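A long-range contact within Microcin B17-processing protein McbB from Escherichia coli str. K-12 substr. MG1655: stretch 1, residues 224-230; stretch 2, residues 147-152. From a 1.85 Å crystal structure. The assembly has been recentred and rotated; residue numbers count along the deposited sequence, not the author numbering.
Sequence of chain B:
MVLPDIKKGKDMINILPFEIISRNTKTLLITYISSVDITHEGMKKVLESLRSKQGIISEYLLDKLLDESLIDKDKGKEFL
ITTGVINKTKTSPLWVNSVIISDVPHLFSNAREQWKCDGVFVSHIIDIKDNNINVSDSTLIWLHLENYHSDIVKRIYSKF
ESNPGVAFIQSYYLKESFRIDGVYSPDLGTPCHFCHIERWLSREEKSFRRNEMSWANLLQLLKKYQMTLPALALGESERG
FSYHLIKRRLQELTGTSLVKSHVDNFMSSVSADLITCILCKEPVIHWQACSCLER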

# COMPACT_ATOMS: atom_id res chain seq x y z
N LYS B 224 11.86 -17.58 -23.07
CA LYS B 224 11.78 -16.33 -23.81
C LYS B 224 10.64 -15.51 -23.19
O LYS B 224 9.54 -16.02 -23.03
CB LYS B 224 11.54 -16.56 -25.32
CG LYS B 224 11.45 -15.26 -26.13
CD LYS B 224 11.52 -15.50 -27.64
N TYR B 225 10.95 -14.27 -22.83
CA TYR B 225 9.97 -13.37 -22.23
C TYR B 225 8.95 -13.02 -23.28
O TYR B 225 9.25 -12.28 -24.22
CB TYR B 225 10.62 -12.08 -21.68
CG TYR B 225 9.65 -11.21 -20.89
CD1 TYR B 225 8.83 -10.29 -21.53
CD2 TYR B 225 9.55 -11.31 -19.50
CE1 TYR B 225 7.94 -9.50 -20.81
CE2 TYR B 225 8.66 -10.52 -18.77
CZ TYR B 225 7.86 -9.60 -19.44
OH TYR B 225 6.95 -8.81 -18.75
N GLN B 226 7.76 -13.59 -23.15
CA GLN B 226 6.68 -13.22 -24.04
C GLN B 226 5.34 -13.57 -23.41
O GLN B 226 5.24 -14.54 -22.64
CB GLN B 226 6.83 -13.84 -25.43
CG GLN B 226 6.21 -15.22 -25.67
CD GLN B 226 6.77 -15.88 -26.92
OE1 GLN B 226 7.38 -16.96 -26.84
NE2 GLN B 226 6.59 -15.24 -28.07
N MET B 227 4.32 -12.78 -23.74
CA MET B 227 2.99 -13.05 -23.25
C MET B 227 1.86 -12.32 -23.94
O MET B 227 2.05 -11.27 -24.57
CB MET B 227 2.93 -12.70 -21.78
CG MET B 227 3.56 -11.36 -21.48
SD MET B 227 2.84 -10.83 -19.96
CE MET B 227 3.69 -9.27 -19.76
N THR B 228 0.69 -12.91 -23.76
CA THR B 228 -0.58 -12.31 -24.08
C THR B 228 -1.29 -12.08 -22.74
O THR B 228 -0.77 -12.50 -21.70
CB THR B 228 -1.40 -13.27 -24.96
OG1 THR B 228 -1.58 -14.49 -24.25
CG2 THR B 228 -0.67 -13.55 -26.28
N LEU B 229 -2.45 -11.44 -22.77
CA LEU B 229 -3.16 -11.09 -21.53
C LEU B 229 -4.62 -11.45 -21.64
O LEU B 229 -5.26 -11.08 -22.62
CB LEU B 229 -3.06 -9.59 -21.28
CG LEU B 229 -1.69 -8.98 -21.06
CD1 LEU B 229 -1.78 -7.46 -21.01
CD2 LEU B 229 -1.01 -9.54 -19.81
N PRO B 230 -5.17 -12.16 -20.63
CA PRO B 230 -6.61 -12.38 -20.63
C PRO B 230 -7.39 -11.05 -20.37
O PRO B 230 -6.91 -10.16 -19.64
CB PRO B 230 -6.81 -13.41 -19.50
CG PRO B 230 -5.71 -13.14 -18.56
CD PRO B 230 -4.54 -12.64 -19.38
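Stretch 2 (147-152) NYHSDI

An extended strand-like segment need not belong to a sheet to be held by its main chain, and the packing of residues 147-152 on residues 224-230 of McbB is a compact example. Stretch 1 forms no regular helix or strand, although its backbone angles are mostly extended. Stretch 2 arrives in a similarly extended form through Tyr 148 and His 149, then turns into a helix that continues beyond Ile 152. The touching parts run nearly antiparallel, their end-to-end directions 169° apart. In this register Thr 228 lies across from His 149, with their CA atoms 4.8 Å apart, and Met 227 across from Ser 150, CA to CA 5.6 Å.

Met 227 is the anchor, because both of its main-chain polar groups are used. Its carbonyl O accepts from Ser 150 N at 3.0 Å, while its amide N donates to Ser 150 OG, also at 3.0 Å. One serine thus answers both the NH and the CO of a single residue, its hydroxyl taking the role that a backbone carbonyl would play in a sheet. The same Met 227 O lies 3.5 Å from His 149 CA in a CA-H...O contact, over one face of the imidazole.

Water extends the pairing in both directions. One molecule accepts from Leu 229 N at 3.0 Å and donates to Tyr 148 O at 2.8 Å, bridging the two backbones where they do not bond directly. A second accepts from Ser 150 OG at 2.6 Å and donates to Tyr 225 O at 2.8 Å and to Asp 151 OD1 at 2.7 Å.

The side chains add an apolar contact. The CA-to-CB bonds of Tyr 148 and Leu 229 each point toward the opposing stretch, and Leu 229 CD1 sits over the face of the phenol ring, 3.7 Å from the centroid of its six carbons, CG to CZ, and 15° off the normal, a CH-pi contact. Leu 229 CG comes within 3.5 Å of Tyr 148 CD2. Met 227 points away at CB, yet its CE still reaches to 4.1 Å from Tyr 148 OH.

His 149 serves the fold twice. As N-cap, its ND1 accepts from Asp 151 N at 3.1 Å, a bond that caps the helix. The ring also meets stretch 1: Thr 228 CG2 lies 3.7 Å from His 149 CD2, and Gln 226 NE2 approaches the ring edge, 3.7 Å from His 149 CE1.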

# COMPACT_ATOMS: atom_id res chain seq x y z
N ASN B 147 -5.67 -6.46 -29.12
CA ASN B 147 -5.12 -7.80 -29.08
C ASN B 147 -3.66 -7.71 -28.68
O ASN B 147 -2.77 -7.54 -29.51
CB ASN B 147 -5.35 -8.48 -30.40
CG ASN B 147 -6.82 -8.50 -30.77
OD1 ASN B 147 -7.67 -8.91 -29.97
ND2 ASN B 147 -7.15 -8.00 -31.97
N TYR B 148 -3.42 -7.82 -27.38
CA TYR B 148 -2.11 -7.57 -26.80
C TYR B 148 -1.13 -8.72 -27.12
O TYR B 148 -1.50 -9.87 -27.09
CB TYR B 148 -2.22 -7.39 -25.29
CG TYR B 148 -0.91 -7.20 -24.63
CD1 TYR B 148 -0.36 -5.94 -24.48
CD2 TYR B 148 -0.17 -8.31 -24.17
CE1 TYR B 148 0.89 -5.78 -23.90
CE2 TYR B 148 1.06 -8.16 -23.58
CZ TYR B 148 1.59 -6.90 -23.45
OH TYR B 148 2.80 -6.75 -22.84
N HIS B 149 0.10 -8.38 -27.44
CA HIS B 149 1.21 -9.32 -27.39
C HIS B 149 2.42 -8.48 -27.04
O HIS B 149 2.60 -7.40 -27.64
CB HIS B 149 1.44 -10.07 -28.71
CG HIS B 149 2.29 -11.29 -28.56
ND1 HIS B 149 3.62 -11.23 -28.22
CD2 HIS B 149 1.98 -12.61 -28.63
CE1 HIS B 149 4.10 -12.45 -28.10
NE2 HIS B 149 3.13 -13.31 -28.35
N SER B 150 3.24 -8.95 -26.09
CA SER B 150 4.44 -8.24 -25.65
C SER B 150 5.45 -7.97 -26.76
O SER B 150 6.13 -6.96 -26.69
CB SER B 150 5.14 -8.99 -24.50
OG SER B 150 5.51 -10.30 -24.87
N ASP B 151 5.57 -8.87 -27.73
CA ASP B 151 6.42 -8.66 -28.91
C ASP B 151 6.11 -7.37 -29.69
O ASP B 151 7.01 -6.79 -30.27
CB ASP B 151 6.33 -9.84 -29.90
CG ASP B 151 7.17 -11.04 -29.47
OD1 ASP B 151 7.93 -10.96 -28.49
OD2 ASP B 151 7.07 -12.08 -30.16
N ILE B 152 4.85 -6.94 -29.71
CA ILE B 152 4.47 -5.70 -30.40
C ILE B 152 5.10 -4.51 -29.69
O ILE B 152 5.67 -3.64 -30.32
CB ILE B 152 2.96 -5.53 -30.46
CG1 ILE B 152 2.34 -6.67 -31.30
CG2 ILE B 152 2.61 -4.16 -31.02
CD1 ILE B 152 0.84 -6.77 -31.19
O HOH W 1 -3.60 -10.77 -25.46
O HOH W 2 7.91 -10.47 -25.85